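Local coordinates for probable O-methyltransferase (Mycobacterium tuberculosis, PDB 6JCL), which catalyses the metal-dependent transfer of a methyl group from S-adenosyl-L-methionine to a hydroxyl of catechol-like compounds, working as a homodimer, at residues A[42-45]-A[46-50]. Numbering follows the deposited sequence.
With SAH (S-adenosyl-L-homocysteine), chain I.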
ATOM      1  N   ILE A  42      -7.480 -15.883  11.423  1.00 19.71           N
ATOM      2  CA  ILE A  42      -7.336 -15.434  10.040  1.00 18.46           C
ATOM      3  C   ILE A  42      -7.362 -13.911   9.927  1.00 15.93           C
ATOM      4  O   ILE A  42      -7.628 -13.366   8.855  1.00 18.47           O
ATOM      5  CB  ILE A  42      -8.424 -16.058   9.146  1.00 17.98           C
ATOM      6  CG1 ILE A  42      -9.818 -15.579   9.573  1.00 22.74           C
ATOM      7  CG2 ILE A  42      -8.308 -17.634   9.127  1.00 19.29           C
ATOM      8  CD1 ILE A  42     -10.961 -16.052   8.631  1.00 24.92           C
ATOM      9  N   ALA A  43      -7.112 -13.219  11.034  1.00 17.76           N
ATOM     10  CA  ALA A  43      -7.055 -11.767  11.043  1.00 18.94           C
ATOM     11  C   ALA A  43      -5.884 -11.259  10.216  1.00 19.50           C
ATOM     12  O   ALA A  43      -4.924 -11.984   9.934  1.00 18.04           O
ATOM     13  CB  ALA A  43      -6.905 -11.266  12.482  1.00 19.80           C
ATOM     14  N   VAL A  44      -5.949  -9.975   9.852  1.00 19.47           N
ATOM     15  CA  VAL A  44      -4.805  -9.371   9.176  1.00 17.96           C
ATOM     16  C   VAL A  44      -3.578  -9.493  10.076  1.00 16.72           C
ATOM     17  O   VAL A  44      -3.675  -9.489  11.306  1.00 18.85           O
ATOM     18  CB  VAL A  44      -5.055  -7.893   8.815  1.00 20.66           C
ATOM     19  CG1 VAL A  44      -6.122  -7.781   7.748  1.00 22.33           C
ATOM     20  CG2 VAL A  44      -5.416  -7.071  10.047  1.00 16.84           C
ATOM     21  N   SER A  45      -2.406  -9.618   9.453  1.00 18.86           N
ATOM     22  CA  SER A  45      -1.181  -9.568  10.222  1.00 18.94           C
ATOM     23  C   SER A  45      -0.969  -8.149  10.741  1.00 17.42           C
ATOM     24  O   SER A  45      -1.623  -7.198  10.307  1.00 19.03           O
ATOM     25  CB  SER A  45       0.001  -9.975   9.361  1.00 18.98           C
ATOM     26  OG  SER A  45       0.230  -8.956   8.398  1.00 18.85           O
ATOM     27  N   ALA A  46      -0.018  -8.005  11.658  1.00 16.28           N
ATOM     28  CA  ALA A  46       0.224  -6.673  12.215  1.00 17.86           C
ATOM     29  C   ALA A  46       0.710  -5.694  11.147  1.00 19.58           C
ATOM     30  O   ALA A  46       0.301  -4.530  11.142  1.00 17.85           O
ATOM     31  CB  ALA A  46       1.221  -6.751  13.375  1.00 19.37           C
ATOM     32  N   GLN A  47       1.600  -6.129  10.239  1.00 16.35           N
ATOM     33  CA  GLN A  47       2.054  -5.200   9.195  1.00 15.22           C
ATOM     34  C   GLN A  47       0.904  -4.800   8.269  1.00 16.11           C
ATOM     35  O   GLN A  47       0.817  -3.640   7.820  1.00 16.85           O
ATOM     36  CB  GLN A  47       3.198  -5.821   8.375  1.00 20.23           C
ATOM     37  CG  GLN A  47       4.497  -6.144   9.173  1.00 16.28           C
ATOM     38  CD  GLN A  47       5.019  -4.969   9.992  1.00 20.88           C
ATOM     39  OE1 GLN A  47       5.397  -3.926   9.449  1.00 21.03           O
ATOM     40  NE2 GLN A  47       5.060  -5.140  11.315  1.00 22.75           N
ATOM     41  N   GLN A  48       0.031  -5.760   7.952  1.00 15.75           N
ATOM     42  CA  GLN A  48      -1.123  -5.489   7.106  1.00 17.05           C
ATOM     43  C   GLN A  48      -2.101  -4.551   7.794  1.00 18.56           C
ATOM     44  O   GLN A  48      -2.633  -3.623   7.171  1.00 17.72           O
ATOM     45  CB  GLN A  48      -1.822  -6.800   6.748  1.00 18.58           C
ATOM     46  CG  GLN A  48      -1.001  -7.711   5.885  1.00 18.63           C
ATOM     47  CD  GLN A  48      -1.646  -9.086   5.742  1.00 21.37           C
ATOM     48  OE1 GLN A  48      -2.522  -9.455   6.522  1.00 23.35           O
ATOM     49  NE2 GLN A  48      -1.202  -9.848   4.748  1.00 22.07           N
ATOM     50  N   GLY A  49      -2.389  -4.815   9.066  1.00 17.75           N
ATOM     51  CA  GLY A  49      -3.275  -3.929   9.799  1.00 19.67           C
ATOM     52  C   GLY A  49      -2.704  -2.531   9.912  1.00 20.68           C
ATOM     53  O   GLY A  49      -3.398  -1.543   9.668  1.00 19.27           O
ATOM     54  N   LYS A  50      -1.412  -2.427  10.219  1.00 17.72           N
ATOM     55  CA  LYS A  50      -0.810  -1.109  10.295  1.00 17.51           C
ATOM     56  C   LYS A  50      -0.886  -0.391   8.954  1.00 18.62           C
ATOM     57  O   LYS A  50      -1.093   0.826   8.914  1.00 19.33           O
ATOM     58  CB  LYS A  50       0.636  -1.219  10.762  1.00 16.34           C
ATOM     59  CG  LYS A  50       1.271   0.165  11.004  1.00 21.86           C
ATOM     60  CD  LYS A  50       1.993   0.152  12.327  1.00 26.11           C
ATOM     61  CE  LYS A  50       2.380   1.543  12.746  1.00 28.40           C
ATOM     62  NZ  LYS A  50       3.670   1.522  13.438  1.00 22.69           N
TER
HETATM   63  N   SAH I 301     -11.279  -8.354   8.593  1.00 17.72           N
HETATM   64  CA  SAH I 301     -10.990  -9.286   9.694  1.00 17.33           C
HETATM   65  CB  SAH I 301     -11.196 -10.721   9.220  1.00 15.62           C
HETATM   66  CG  SAH I 301     -12.554 -10.985   8.575  1.00 17.46           C
HETATM   67  SD  SAH I 301     -12.800 -12.769   8.385  1.00 18.27           S
HETATM   68  C   SAH I 301      -9.573  -9.099  10.217  1.00 19.50           C
HETATM   69  O   SAH I 301      -9.328  -8.987  11.424  1.00 20.33           O
HETATM   70  OXT SAH I 301      -8.657  -9.021   9.408  1.00 18.49           O
HETATM   71  C5' SAH I 301     -14.333 -12.681   7.426  1.00 17.28           C
HETATM   72  C4' SAH I 301     -15.559 -12.296   8.258  1.00 18.37           C
HETATM   73  O4' SAH I 301     -16.628 -12.067   7.362  1.00 19.40           O
HETATM   74  C3' SAH I 301     -16.056 -13.385   9.220  1.00 22.17           C
HETATM   75  O3' SAH I 301     -16.172 -12.819  10.525  1.00 23.25           O
HETATM   76  C2' SAH I 301     -17.423 -13.786   8.690  1.00 22.18           C
HETATM   77  O2' SAH I 301     -18.339 -14.214   9.690  1.00 19.78           O
HETATM   78  C1' SAH I 301     -17.835 -12.517   7.939  1.00 19.44           C
HETATM   79  N9  SAH I 301     -18.864 -12.705   6.905  1.00 19.51           N
HETATM   80  C8  SAH I 301     -18.988 -13.777   6.043  1.00 20.70           C
HETATM   81  N7  SAH I 301     -20.061 -13.541   5.257  1.00 19.75           N
HETATM   82  C5  SAH I 301     -20.599 -12.343   5.600  1.00 22.91           C
HETATM   83  C6  SAH I 301     -21.709 -11.650   5.118  1.00 23.46           C
HETATM   84  N6  SAH I 301     -22.469 -12.142   4.133  1.00 22.74           N
HETATM   85  N1  SAH I 301     -22.008 -10.430   5.676  1.00 21.69           N
HETATM   86  C2  SAH I 301     -21.247  -9.916   6.716  1.00 23.80           C
HETATM   87  N3  SAH I 301     -20.158 -10.609   7.202  1.00 20.33           N
HETATM   88  C4  SAH I 301     -19.852 -11.811   6.636  1.00 22.17           C
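Ser45 closes the loop 42-45, extended from Ala43 onward, and opens helix 46-58, its carbonyl O receiving Gly49 N at 2.8 Å in the first turn. Its side chain and that of Gln48 complete a capping box. Ser45 OG lies between its own backbone N and carbonyl carbon (chi1 70°), a rotation that turns the hydroxyl back over the helix start, where it accepts Gln48 N at 3.2 Å. In return Ser45 N donates to Gln48 OE1 at 2.9 Å, with an N-H...O angle of 163°; the donor sits above the amide plane of Gln48, 40° out of it. Gln48 CG stands beside its own backbone N, which lays it 3.1 Å from Ser45 OG, and the extended chain beyond carries OE1 to Ser45 N. Val44 wedges between helix and ligand: CG2 meets both Gly49 CA (3.8 Å) and the carboxylate, and CG1 comes closest to OXT of S-adenosyl-L-homocysteine, at 3.3 Å. Val44 N also donates to OXT, over 2.9 Å, while Ala43 CB touches the other carboxylate oxygen and Ile42 CD1 lies 3.8 Å from the ligand sulfur SD. Around this turn, Ser74 touches the Val44 side chain and also hydrogen-bonds the ligand, Lys209 NZ hydrogen-bonds the carbonyl oxygens of Ile42 and Ala43, and Lys50 forms a salt bridge with Asp199 of the second subunit. Within this Rossmann-like methyltransferase fold, the capped turn therefore joins one wall of the cofactor pocket to a helix that reaches the dimer interface. The reciprocal bonds satisfy two backbone N-H groups at the turn, Ser45 N and Gln48 N, whereas the preceding Val44 N-H is directed to the cofactor carboxylate, whose negative charge it probably helps to stabilise.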